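Local coordinates for protein BrkA translocator (PDB 3QQ2) that forms the outer-membrane beta barrel that exports the BrkA passenger domain, whose parent protein inhibits the classical complement pathway, to the surface of Bordetella pertussis, at residues Leu106-Arg111 and Ala138-Glu143; Trp24-Ser29 and Ser275-Tyr280; Ala156-Glu161 and Leu192-Gly197; Ala212-Thr217 and Gly240-Gly245. The protein carries 1 engineered substitution. All coordinates share one frame; numbering follows the deposited sequence.

Interaction 1: Leu106-Arg111 and Ala138-Glu143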
loop_
_atom_site.group_PDB
_atom_site.type_symbol
_atom_site.label_atom_id
_atom_site.label_comp_id
_atom_site.label_asym_id
_atom_site.label_seq_id
_atom_site.Cartn_x
_atom_site.Cartn_y
_atom_site.Cartn_z
ATOM N N LEU A 106 20.843 31.151 22.574
ATOM C CA LEU A 106 19.955 30.023 22.368
ATOM C C LEU A 106 18.806 30.343 21.448
ATOM O O LEU A 106 18.211 31.415 21.549
ATOM C CB LEU A 106 19.478 29.389 23.689
ATOM C CG LEU A 106 18.822 30.066 24.896
ATOM C CD1 LEU A 106 17.532 30.810 24.577
ATOM C CD2 LEU A 106 18.546 28.955 25.885
ATOM N N ASP A 107 18.490 29.422 20.545
ATOM C CA ASP A 107 17.280 29.578 19.747
ATOM C C ASP A 107 16.362 28.401 19.920
ATOM O O ASP A 107 16.802 27.251 20.018
ATOM C CB ASP A 107 17.569 29.738 18.258
ATOM C CG ASP A 107 19.026 29.868 17.968
ATOM O OD1 ASP A 107 19.598 30.960 18.169
ATOM O OD2 ASP A 107 19.607 28.863 17.533
ATOM N N THR A 108 15.076 28.712 19.944
ATOM C CA THR A 108 14.047 27.709 19.822
ATOM C C THR A 108 13.209 28.049 18.604
ATOM O O THR A 108 12.997 29.219 18.318
ATOM C CB THR A 108 13.161 27.660 21.042
ATOM O OG1 THR A 108 12.194 26.629 20.848
ATOM C CG2 THR A 108 12.446 29.011 21.280
ATOM N N VAL A 109 12.760 27.035 17.870
ATOM C CA VAL A 109 12.034 27.273 16.625
ATOM C C VAL A 109 10.996 26.191 16.429
ATOM O O VAL A 109 11.279 25.004 16.613
ATOM C CB VAL A 109 12.987 27.394 15.390
ATOM C CG1 VAL A 109 14.361 27.934 15.801
ATOM C CG2 VAL A 109 13.157 26.095 14.681
ATOM N N LEU A 110 9.788 26.612 16.080
ATOM C CA LEU A 110 8.659 25.708 15.908
ATOM C C LEU A 110 8.287 25.754 14.463
ATOM O O LEU A 110 8.067 26.836 13.913
ATOM C CB LEU A 110 7.465 26.207 16.705
ATOM C CG LEU A 110 6.599 25.152 17.381
ATOM C CD1 LEU A 110 5.288 25.766 17.824
ATOM C CD2 LEU A 110 6.360 23.922 16.497
ATOM N N ARG A 111 8.234 24.588 13.832
ATOM C CA ARG A 111 7.830 24.518 12.422
ATOM C C ARG A 111 6.631 23.623 12.213
ATOM O O ARG A 111 6.528 22.549 12.788
ATOM C CB ARG A 111 8.984 24.074 11.545
ATOM C CG ARG A 111 10.068 25.113 11.410
ATOM C CD ARG A 111 10.981 24.741 10.268
ATOM N NE ARG A 111 12.209 25.522 10.221
ATOM C CZ ARG A 111 13.172 25.468 11.135
ATOM N NH1 ARG A 111 13.048 24.680 12.195
ATOM N NH2 ARG A 111 14.262 26.203 10.986
ATOM N N ALA A 138 5.480 18.554 12.283
ATOM C CA ALA A 138 5.911 19.620 13.125
ATOM C C ALA A 138 7.338 19.297 13.524
ATOM O O ALA A 138 7.734 18.130 13.592
ATOM C CB ALA A 138 5.052 19.675 14.324
ATOM N N ALA A 139 8.117 20.324 13.809
ATOM C CA ALA A 139 9.469 20.124 14.269
ATOM C C ALA A 139 9.763 21.229 15.236
ATOM O O ALA A 139 9.595 22.413 14.911
ATOM C CB ALA A 139 10.404 20.179 13.111
ATOM N N TRP A 140 10.165 20.860 16.438
ATOM C CA TRP A 140 10.506 21.851 17.430
ATOM C C TRP A 140 11.938 21.601 17.832
ATOM O O TRP A 140 12.321 20.477 18.129
ATOM C CB TRP A 140 9.560 21.749 18.625
ATOM C CG TRP A 140 9.967 22.547 19.879
ATOM C CD1 TRP A 140 9.567 23.807 20.212
ATOM C CD2 TRP A 140 10.817 22.103 20.966
ATOM N NE1 TRP A 140 10.099 24.176 21.422
ATOM C CE2 TRP A 140 10.871 23.154 21.907
ATOM C CE3 TRP A 140 11.547 20.923 21.224
ATOM C CZ2 TRP A 140 11.623 23.065 23.097
ATOM C CZ3 TRP A 140 12.298 20.838 22.412
ATOM C CH2 TRP A 140 12.325 21.906 23.330
ATOM N N SER A 141 12.753 22.639 17.836
ATOM C CA SER A 141 14.126 22.442 18.237
ATOM C C SER A 141 14.540 23.524 19.178
ATOM O O SER A 141 13.995 24.627 19.184
ATOM C CB SER A 141 15.041 22.464 17.037
ATOM O OG SER A 141 15.074 23.778 16.522
ATOM N N LEU A 142 15.526 23.185 19.977
ATOM C CA LEU A 142 16.033 24.079 20.974
ATOM C C LEU A 142 17.527 23.900 20.939
ATOM O O LEU A 142 18.033 22.777 20.940
ATOM C CB LEU A 142 15.458 23.743 22.352
ATOM C CG LEU A 142 15.780 24.633 23.556
ATOM C CD1 LEU A 142 17.115 24.236 24.127
ATOM C CD2 LEU A 142 15.720 26.135 23.234
ATOM N N GLU A 143 18.221 25.027 20.899
ATOM C CA GLU A 143 19.633 25.044 20.656
ATOM C C GLU A 143 20.267 26.141 21.445
ATOM O O GLU A 143 19.708 27.218 21.556
ATOM C CB GLU A 143 19.843 25.302 19.200
ATOM C CG GLU A 143 21.234 25.622 18.850
ATOM C CD GLU A 143 21.325 26.020 17.411
ATOM O OE1 GLU A 143 22.001 27.028 17.117
ATOM O OE2 GLU A 143 20.687 25.337 16.576
#
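Segments 106-111 and 138-143 run antiparallel, their axes 4.7 Å apart at the closest approach and 178° between directions, as adjoining strands of a hairpin in the wall of the autotransporter beta barrel. Asp107-Glu143, Val109-Ser141 and Arg111-Ala139 are hydrogen-bonded pairs, each closed by two N-H...O=C bonds; Val109 N to Ser141 O and the return bond Ser141 N to Val109 O both measure 3.0 Å. Between them lie the non-hydrogen-bonded pairs Thr108-Leu142 and Leu110-Trp140, whose side chains share the outer face, as expected for a wall facing lipid. There, at the edge of the indole and near its plane, Leu110 CG approaches Trp140 CD1 at 4.3 Å, while Leu142 CD2 rests 3.7 Å from Thr108 CB. The opposite face, with Asp107, Val109, Arg111, Ser141 and Glu143, looks into the pore. Arg111, extended from CG to NE, reaches across it to a salt bridge with Glu50. Asp107 and Glu143 lie side by side with carboxylate planes 77° apart, and Glu161 brings a third acid close to Glu143; if the model is right, such closeness of acids could favour protonation of one of them. Ser141 O is gripped twice, by Val109 N in the carbonyl plane and by Thr108 OG1, which sits anti to its own backbone N and gives its hydrogen from above that plane over 3.2 Å.

Interaction 2: Trp24-Ser29 and Ser275-Tyr280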
loop_
_atom_site.group_PDB
_atom_site.type_symbol
_atom_site.label_atom_id
_atom_site.label_comp_id
_atom_site.label_asym_id
_atom_site.label_seq_id
_atom_site.Cartn_x
_atom_site.Cartn_y
_atom_site.Cartn_z
ATOM N N TRP A 24 15.450 37.778 6.237
ATOM C CA TRP A 24 16.528 36.826 5.895
ATOM C C TRP A 24 16.062 35.748 4.921
ATOM O O TRP A 24 14.884 35.456 4.839
ATOM C CB TRP A 24 17.177 36.213 7.149
ATOM C CG TRP A 24 16.227 35.543 8.072
ATOM C CD1 TRP A 24 15.635 36.084 9.176
ATOM C CD2 TRP A 24 15.759 34.186 7.996
ATOM N NE1 TRP A 24 14.827 35.151 9.797
ATOM C CE2 TRP A 24 14.894 33.978 9.097
ATOM C CE3 TRP A 24 16.002 33.125 7.120
ATOM C CZ2 TRP A 24 14.258 32.765 9.328
ATOM C CZ3 TRP A 24 15.379 31.919 7.357
ATOM C CH2 TRP A 24 14.507 31.748 8.447
ATOM N N ALA A 25 16.985 35.199 4.150
ATOM C CA ALA A 25 16.676 34.042 3.333
ATOM C C ALA A 25 17.768 32.989 3.453
ATOM O O ALA A 25 18.972 33.304 3.458
ATOM C CB ALA A 25 16.478 34.444 1.879
ATOM N N ARG A 26 17.365 31.729 3.547
ATOM C CA ARG A 26 18.368 30.661 3.593
ATOM C C ARG A 26 17.999 29.505 2.712
ATOM O O ARG A 26 16.894 28.985 2.789
ATOM C CB ARG A 26 18.630 30.177 5.022
ATOM C CG ARG A 26 17.509 29.371 5.651
ATOM C CD ARG A 26 17.980 28.831 6.999
ATOM N NE ARG A 26 17.333 27.575 7.377
ATOM C CZ ARG A 26 17.773 26.378 7.017
ATOM N NH1 ARG A 26 18.856 26.264 6.256
ATOM N NH2 ARG A 26 17.133 25.293 7.410
ATOM N N THR A 27 18.936 29.115 1.867
ATOM C CA THR A 27 18.767 27.914 1.079
ATOM C C THR A 27 19.663 26.797 1.638
ATOM O O THR A 27 20.538 27.056 2.460
ATOM C CB THR A 27 19.034 28.191 -0.402
ATOM O OG1 THR A 27 18.834 26.986 -1.128
ATOM C CG2 THR A 27 20.468 28.665 -0.630
ATOM N N PHE A 28 19.430 25.561 1.207
ATOM C CA PHE A 28 20.221 24.410 1.656
ATOM C C PHE A 28 19.939 23.185 0.821
ATOM O O PHE A 28 18.894 23.095 0.166
ATOM C CB PHE A 28 19.933 24.067 3.116
ATOM C CG PHE A 28 18.555 23.508 3.352
ATOM C CD1 PHE A 28 17.448 24.349 3.449
ATOM C CD2 PHE A 28 18.358 22.146 3.488
ATOM C CE1 PHE A 28 16.174 23.835 3.667
ATOM C CE2 PHE A 28 17.080 21.639 3.709
ATOM C CZ PHE A 28 15.992 22.487 3.792
ATOM N N SER A 29 20.855 22.226 0.887
ATOM C CA SER A 29 20.758 21.010 0.107
ATOM C C SER A 29 21.720 19.950 0.635
ATOM O O SER A 29 22.911 20.183 0.743
ATOM C CB SER A 29 21.079 21.322 -1.339
ATOM O OG SER A 29 21.225 20.130 -2.067
ATOM N N SER A 275 26.560 18.451 2.127
ATOM C CA SER A 275 25.476 19.191 2.715
ATOM C C SER A 275 25.878 20.659 2.713
ATOM O O SER A 275 26.784 21.064 3.459
ATOM C CB SER A 275 25.247 18.702 4.143
ATOM O OG SER A 275 24.515 19.642 4.925
ATOM N N PHE A 276 25.206 21.446 1.870
ATOM C CA PHE A 276 25.467 22.883 1.711
ATOM C C PHE A 276 24.371 23.726 2.346
ATOM O O PHE A 276 23.205 23.365 2.289
ATOM C CB PHE A 276 25.573 23.240 0.231
ATOM C CG PHE A 276 26.551 22.386 -0.538
ATOM C CD1 PHE A 276 26.098 21.428 -1.447
ATOM C CD2 PHE A 276 27.935 22.534 -0.358
ATOM C CE1 PHE A 276 27.011 20.618 -2.170
ATOM C CE2 PHE A 276 28.861 21.732 -1.079
ATOM C CZ PHE A 276 28.399 20.778 -1.983
ATOM N N HIS A 277 24.760 24.825 2.981
ATOM C CA HIS A 277 23.841 25.848 3.471
ATOM C C HIS A 277 24.401 27.196 3.040
ATOM O O HIS A 277 25.597 27.453 3.169
ATOM C CB HIS A 277 23.758 25.858 5.001
ATOM C CG HIS A 277 23.158 24.629 5.615
ATOM N ND1 HIS A 277 23.912 23.689 6.294
ATOM C CD2 HIS A 277 21.872 24.212 5.712
ATOM C CE1 HIS A 277 23.122 22.727 6.748
ATOM N NE2 HIS A 277 21.879 23.022 6.409
ATOM N N ALA A 278 23.534 28.057 2.526
ATOM C CA ALA A 278 23.896 29.434 2.190
ATOM C C ALA A 278 22.830 30.280 2.819
ATOM O O ALA A 278 21.673 29.880 2.844
ATOM C CB ALA A 278 23.898 29.638 0.705
ATOM N N GLY A 279 23.197 31.436 3.343
ATOM C CA GLY A 279 22.207 32.286 3.984
ATOM C C GLY A 279 22.542 33.751 3.865
ATOM O O GLY A 279 23.721 34.100 3.941
ATOM N N TYR A 280 21.517 34.591 3.679
ATOM C CA TYR A 280 21.672 36.043 3.659
ATOM C C TYR A 280 20.762 36.725 4.677
ATOM O O TYR A 280 19.603 36.358 4.805
ATOM C CB TYR A 280 21.382 36.624 2.261
ATOM C CG TYR A 280 21.191 38.144 2.281
ATOM C CD1 TYR A 280 19.951 38.713 2.594
ATOM C CD2 TYR A 280 22.254 39.012 2.033
ATOM C CE1 TYR A 280 19.776 40.099 2.642
ATOM C CE2 TYR A 280 22.075 40.401 2.076
ATOM C CZ TYR A 280 20.832 40.925 2.381
ATOM O OH TYR A 280 20.649 42.278 2.440
#
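Closure of the autotransporter beta barrel takes place here, where the first strand, 21-34, meets the last, 271-282, although 245 residues separate the two segments in sequence. They are antiparallel, at 172°, and three hydrogen-bonded pairs, Ala25-Tyr280, Thr27-Ala278 and Ser29-Phe276, each carry two backbone bonds. The straightest is Tyr280 N to Ala25 O, 2.9 Å with 172° at the hydrogen and the donor nearly along the C=O axis. Ala278 N, by contrast, meets Thr27 O from above the carbonyl plane at 3.2 Å. On the face turned into the pore, Phe28 and His277 lie side by side, with His277 CD2 against Phe28 CB (3.2 Å). Phe28 CG lies between backbone N and carbonyl carbon (chi1 69°), and the end of the ring leads away from 275-280, so the methylene rather than the ring does most of the touching. Arg26 NH1 comes within 3.7 Å of His277 CD2, which lies at the edge of the guanidinium, near its plane. Opposite Arg26 stands Gly279, with no side chain. On the outer face Thr27 CG2 packs on Ala278 CB at 3.8 Å. Strand 42-57 flanks the first strand, bonding to Trp24, Arg26 and Phe28 through the backbone and giving Glu50 to a salt bridge with Arg26 NE; strand 256-267 flanks the last, pairing with Ser275 and His277.

Interaction 3: Ala156-Glu161 and Leu192-Gly197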
loop_
_atom_site.group_PDB
_atom_site.type_symbol
_atom_site.label_atom_id
_atom_site.label_comp_id
_atom_site.label_asym_id
_atom_site.label_seq_id
_atom_site.Cartn_x
_atom_site.Cartn_y
_atom_site.Cartn_z
ATOM N N ALA A 156 36.227 29.959 20.124
ATOM C CA ALA A 156 35.837 28.574 20.327
ATOM C C ALA A 156 34.358 28.562 20.689
ATOM O O ALA A 156 33.887 29.444 21.414
ATOM C CB ALA A 156 36.664 27.960 21.442
ATOM N N GLU A 157 33.615 27.577 20.195
ATOM C CA GLU A 157 32.169 27.627 20.383
ATOM C C GLU A 157 31.478 26.295 20.473
ATOM O O GLU A 157 31.027 25.774 19.469
ATOM C CB GLU A 157 31.522 28.445 19.278
ATOM C CG GLU A 157 30.114 28.914 19.608
ATOM C CD GLU A 157 29.543 29.795 18.515
ATOM O OE1 GLU A 157 29.464 31.038 18.722
ATOM O OE2 GLU A 157 29.204 29.238 17.441
ATOM N N PRO A 158 31.374 25.753 21.688
ATOM C CA PRO A 158 30.602 24.533 21.900
ATOM C C PRO A 158 29.113 24.797 21.719
ATOM O O PRO A 158 28.620 25.843 22.146
ATOM C CB PRO A 158 30.901 24.171 23.355
ATOM C CG PRO A 158 31.406 25.432 23.979
ATOM C CD PRO A 158 32.107 26.171 22.896
ATOM N N GLN A 159 28.410 23.856 21.095
ATOM C CA GLN A 159 26.979 24.015 20.875
ATOM C C GLN A 159 26.168 22.731 21.115
ATOM O O GLN A 159 26.619 21.622 20.837
ATOM C CB GLN A 159 26.705 24.596 19.479
ATOM C CG GLN A 159 27.232 23.745 18.305
ATOM C CD GLN A 159 27.735 24.581 17.114
ATOM O OE1 GLN A 159 27.740 24.110 15.964
ATOM N NE2 GLN A 159 28.173 25.815 17.386
ATOM N N ALA A 160 24.961 22.900 21.638
ATOM C CA ALA A 160 24.058 21.783 21.862
ATOM C C ALA A 160 22.674 22.052 21.235
ATOM O O ALA A 160 22.128 23.154 21.330
ATOM C CB ALA A 160 23.960 21.476 23.345
ATOM N N GLU A 161 22.145 21.037 20.566
ATOM C CA GLU A 161 20.878 21.121 19.886
ATOM C C GLU A 161 20.086 19.832 20.098
ATOM O O GLU A 161 20.465 18.747 19.640
ATOM C CB GLU A 161 21.075 21.405 18.381
ATOM C CG GLU A 161 19.728 21.597 17.599
ATOM C CD GLU A 161 19.883 21.821 16.080
ATOM O OE1 GLU A 161 20.529 20.983 15.386
ATOM O OE2 GLU A 161 19.333 22.835 15.581
ATOM N N LEU A 192 25.719 17.463 19.364
ATOM C CA LEU A 192 26.926 18.009 19.981
ATOM C C LEU A 192 27.910 18.420 18.905
ATOM O O LEU A 192 28.038 17.735 17.889
ATOM C CB LEU A 192 27.580 16.948 20.851
ATOM C CG LEU A 192 26.857 16.532 22.123
ATOM C CD1 LEU A 192 27.871 15.883 23.025
ATOM C CD2 LEU A 192 26.237 17.709 22.835
ATOM N N GLY A 193 28.607 19.529 19.133
ATOM C CA GLY A 193 29.533 20.080 18.159
ATOM C C GLY A 193 30.370 21.222 18.700
ATOM O O GLY A 193 30.082 21.791 19.763
ATOM N N LEU A 194 31.418 21.558 17.952
ATOM C CA LEU A 194 32.308 22.650 18.297
ATOM C C LEU A 194 32.823 23.316 17.034
ATOM O O LEU A 194 33.230 22.624 16.100
ATOM C CB LEU A 194 33.477 22.091 19.083
ATOM C CG LEU A 194 34.572 23.040 19.550
ATOM C CD1 LEU A 194 34.250 23.654 20.908
ATOM C CD2 LEU A 194 35.851 22.260 19.622
ATOM N N ARG A 195 32.796 24.649 16.990
ATOM C CA ARG A 195 33.497 25.378 15.914
ATOM C C ARG A 195 34.688 26.230 16.402
ATOM O O ARG A 195 34.639 26.818 17.484
ATOM C CB ARG A 195 32.530 26.165 14.995
ATOM C CG ARG A 195 31.730 27.313 15.614
ATOM C CD ARG A 195 30.396 27.595 14.816
ATOM N NE ARG A 195 30.441 28.712 13.851
ATOM C CZ ARG A 195 30.272 30.001 14.171
ATOM N NH1 ARG A 195 30.074 30.360 15.434
ATOM N NH2 ARG A 195 30.317 30.946 13.230
ATOM N N PHE A 196 35.762 26.253 15.616
ATOM C CA PHE A 196 36.882 27.137 15.864
ATOM C C PHE A 196 36.991 28.079 14.707
ATOM O O PHE A 196 37.060 27.638 13.567
ATOM C CB PHE A 196 38.195 26.371 15.898
ATOM C CG PHE A 196 38.415 25.594 17.144
ATOM C CD1 PHE A 196 38.281 26.199 18.385
ATOM C CD2 PHE A 196 38.777 24.248 17.072
ATOM C CE1 PHE A 196 38.497 25.483 19.546
ATOM C CE2 PHE A 196 38.986 23.514 18.216
ATOM C CZ PHE A 196 38.853 24.128 19.468
ATOM N N GLY A 197 37.053 29.374 14.970
ATOM C CA GLY A 197 37.324 30.304 13.887
ATOM C C GLY A 197 38.144 31.497 14.309
ATOM O O GLY A 197 38.573 31.604 15.467
#
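The guanidinium of Arg195 takes Glu157 at its edge, the carboxylate lying near its plane with the two planes 29° apart, while Tyr211 of strand 207-221 adds a cation-pi contact. Arg195 NH1 gives a hydrogen bond, part of a salt bridge, to Glu157 OE2 at 2.5 Å, striking the carboxylate from above its own plane. Glu157 reaches there as an extended chain with CG anti to the backbone N; Arg195 starts from the crowded position between N and carbonyl carbon and bends at chi3 (-99°), which brings Arg195 CD close to the same OE2. Crossing this chain at about a right angle, Gln159 sets NE2 at 3.8 Å from Arg195 CD, its OE1 being held by Arg213. On the other face the Phe196 ring presents its edge to Ala156, CE1 lying 3.6 Å from Ala156 CB. Next to it, Leu194 CD1 packs alongside the proline ring, 3.9 Å from Pro158 CD. The segment axes are antiparallel, at 161°. In the hydrogen-bonded pairs Glu157-Arg195 and Gln159-Gly193, Gln159 N to Gly193 O (3.0 Å) is sound and Arg195 N to Glu157 O nearly straight, its donor above the carbonyl plane; the return bonds are weak. Pro158, lacking an N-H, stands at a non-hydrogen-bonded position. Charged and polar groups inside, apolar groups outside: this division is typical of a transmembrane beta barrel wall, here that of the autotransporter translocator.

Interaction 4: Ala212-Thr217 and Gly240-Gly245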
loop_
_atom_site.group_PDB
_atom_site.type_symbol
_atom_site.label_atom_id
_atom_site.label_comp_id
_atom_site.label_asym_id
_atom_site.label_seq_id
_atom_site.Cartn_x
_atom_site.Cartn_y
_atom_site.Cartn_z
ATOM N N ALA A 212 36.101 26.159 11.143
ATOM C CA ALA A 212 35.865 24.770 10.805
ATOM C C ALA A 212 35.097 24.097 11.960
ATOM O O ALA A 212 35.210 24.522 13.115
ATOM C CB ALA A 212 37.136 24.098 10.498
ATOM N N ARG A 213 34.291 23.077 11.645
ATOM C CA ARG A 213 33.269 22.581 12.587
ATOM C C ARG A 213 33.277 21.082 12.731
ATOM O O ARG A 213 33.242 20.374 11.725
ATOM C CB ARG A 213 31.856 23.009 12.142
ATOM C CG ARG A 213 30.904 23.340 13.321
ATOM C CD ARG A 213 29.423 23.390 12.962
ATOM N NE ARG A 213 28.932 22.050 12.611
ATOM C CZ ARG A 213 28.328 21.203 13.448
ATOM N NH1 ARG A 213 28.105 21.539 14.715
ATOM N NH2 ARG A 213 27.932 20.013 13.010
ATOM N N LEU A 214 33.296 20.598 13.973
ATOM C CA LEU A 214 33.159 19.166 14.228
ATOM C C LEU A 214 31.905 18.888 15.009
ATOM O O LEU A 214 31.642 19.554 16.013
ATOM C CB LEU A 214 34.337 18.618 15.014
ATOM C CG LEU A 214 34.130 17.219 15.615
ATOM C CD1 LEU A 214 34.598 16.102 14.684
ATOM C CD2 LEU A 214 34.843 17.143 16.928
ATOM N N GLY A 215 31.151 17.884 14.565
ATOM C CA GLY A 215 29.874 17.571 15.190
ATOM C C GLY A 215 29.514 16.109 15.307
ATOM O O GLY A 215 29.872 15.293 14.468
ATOM N N TRP A 216 28.793 15.789 16.367
ATOM C CA TRP A 216 28.182 14.492 16.513
ATOM C C TRP A 216 26.661 14.653 16.563
ATOM O O TRP A 216 26.149 15.648 17.106
ATOM C CB TRP A 216 28.667 13.849 17.797
ATOM C CG TRP A 216 28.019 12.540 18.131
ATOM C CD1 TRP A 216 28.305 11.312 17.587
ATOM C CD2 TRP A 216 27.006 12.320 19.111
ATOM N NE1 TRP A 216 27.522 10.343 18.168
ATOM C CE2 TRP A 216 26.715 10.932 19.104
ATOM C CE3 TRP A 216 26.318 13.159 20.001
ATOM C CZ2 TRP A 216 25.764 10.364 19.951
ATOM C CZ3 TRP A 216 25.365 12.594 20.846
ATOM C CH2 TRP A 216 25.099 11.208 20.810
ATOM N N THR A 217 25.942 13.687 15.989
ATOM C CA THR A 217 24.492 13.641 16.151
ATOM C C THR A 217 23.917 12.239 16.041
ATOM O O THR A 217 24.418 11.395 15.293
ATOM C CB THR A 217 23.757 14.600 15.196
ATOM O OG1 THR A 217 22.465 14.894 15.733
ATOM C CG2 THR A 217 23.604 14.009 13.805
ATOM N N GLY A 240 23.197 7.632 14.794
ATOM C CA GLY A 240 24.516 8.079 15.264
ATOM C C GLY A 240 25.545 8.260 14.155
ATOM O O GLY A 240 25.618 7.449 13.217
ATOM N N ARG A 241 26.347 9.325 14.276
ATOM C CA ARG A 241 27.284 9.770 13.218
ATOM C C ARG A 241 28.071 11.011 13.574
ATOM O O ARG A 241 27.669 11.784 14.442
ATOM C CB ARG A 241 26.547 10.078 11.919
ATOM C CG ARG A 241 25.615 11.241 12.008
ATOM C CD ARG A 241 25.126 11.571 10.645
ATOM N NE ARG A 241 24.648 12.946 10.596
ATOM C CZ ARG A 241 23.371 13.297 10.625
ATOM N NH1 ARG A 241 22.414 12.359 10.696
ATOM N NH2 ARG A 241 23.067 14.600 10.583
ATOM N N VAL A 242 29.170 11.211 12.850
ATOM C CA VAL A 242 30.080 12.323 13.104
ATOM C C VAL A 242 30.144 13.210 11.880
ATOM O O VAL A 242 30.097 12.719 10.750
ATOM C CB VAL A 242 31.505 11.846 13.537
ATOM C CG1 VAL A 242 32.251 11.160 12.392
ATOM C CG2 VAL A 242 32.322 13.003 14.090
ATOM N N GLU A 243 30.231 14.516 12.116
ATOM C CA GLU A 243 30.231 15.488 11.031
ATOM C C GLU A 243 31.361 16.526 11.100
ATOM O O GLU A 243 31.736 17.029 12.179
ATOM C CB GLU A 243 28.838 16.124 10.848
ATOM C CG GLU A 243 28.265 16.804 12.084
ATOM C CD GLU A 243 26.831 16.420 12.409
ATOM O OE1 GLU A 243 25.990 16.277 11.490
ATOM O OE2 GLU A 243 26.535 16.269 13.613
ATOM N N LEU A 244 31.903 16.792 9.910
ATOM C CA LEU A 244 33.049 17.674 9.671
ATOM C C LEU A 244 32.693 18.621 8.550
ATOM O O LEU A 244 32.220 18.198 7.491
ATOM C CB LEU A 244 34.273 16.872 9.230
ATOM C CG LEU A 244 35.138 16.174 10.280
ATOM C CD1 LEU A 244 35.676 17.178 11.299
ATOM C CD2 LEU A 244 34.374 15.053 10.962
ATOM N N GLY A 245 32.934 19.903 8.778
ATOM C CA GLY A 245 32.587 20.914 7.800
ATOM C C GLY A 245 33.281 22.213 8.103
ATOM O O GLY A 245 34.017 22.320 9.087
#
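Strands 207-221 and 241-252, consecutive in the wall of the autotransporter beta barrel, pair antiparallel here with axes 162° apart. Their backbone polar atoms are mostly accounted for. Arg213 N gives to Gly245 O (2.7 Å), and Gly245 N returns a bond to Arg213 O; Gly215 and Glu243 likewise exchange two bonds, both with the donor in the carbonyl plane. Thr217 N meets Arg241 O at 3.0 Å, nearly along the C=O axis. The intervening residues turn their backbone the other way: Ala212, Leu214 and Trp216 bond to strand 186-201, and Val242 to Ala266. On the lumen side the charges have several partners. The Arg213 chain, bent at chi3 (68°), lies beside Glu243 with NH2 3.4 Å from its CG, yet it forms its salt bridge with Glu263, a second acid close to Glu243, while NH1 is taken by Gln159. Glu243 leans over side-chain-less Gly215, its CG 3.2 Å from Gly215 O, and its OE1 receives a weak, long bond, part of a salt bridge, from Arg241 NH2 (3.5 Å). Thr217 OG1, anti to its backbone N, is engaged by Gly190 O and Arg191 NH1. On the outer face Leu214 CD1 touches Leu244 CD1 at 3.7 Å. Inside, Thr217 CG2 sits over the centre of one face of the Arg241 guanidinium, 3.3 Å from CZ.

How the interactions relate
All four contacts are antiparallel strand pairs in the wall of one beta barrel, the translocator domain. Along the chain interactions 1, 3 and 4 follow in series, and all are nested inside the span closed by interaction 2, which pairs the first strand with the last and so closes the barrel. Interactions 3 and 4 are nearest, centres about 10 Å apart, because strands 186-201 and 207-221 adjoin and probably hydrogen-bond through Leu192 with Trp216 and Leu194 with Leu214. Interactions 1 and 3 meet where strands 130-149 and 154-173 adjoin. The centres of interactions 1 and 2 lie about 17 Å apart, but Arg111 and Arg26 both bridge to Glu50, linking them within the pore.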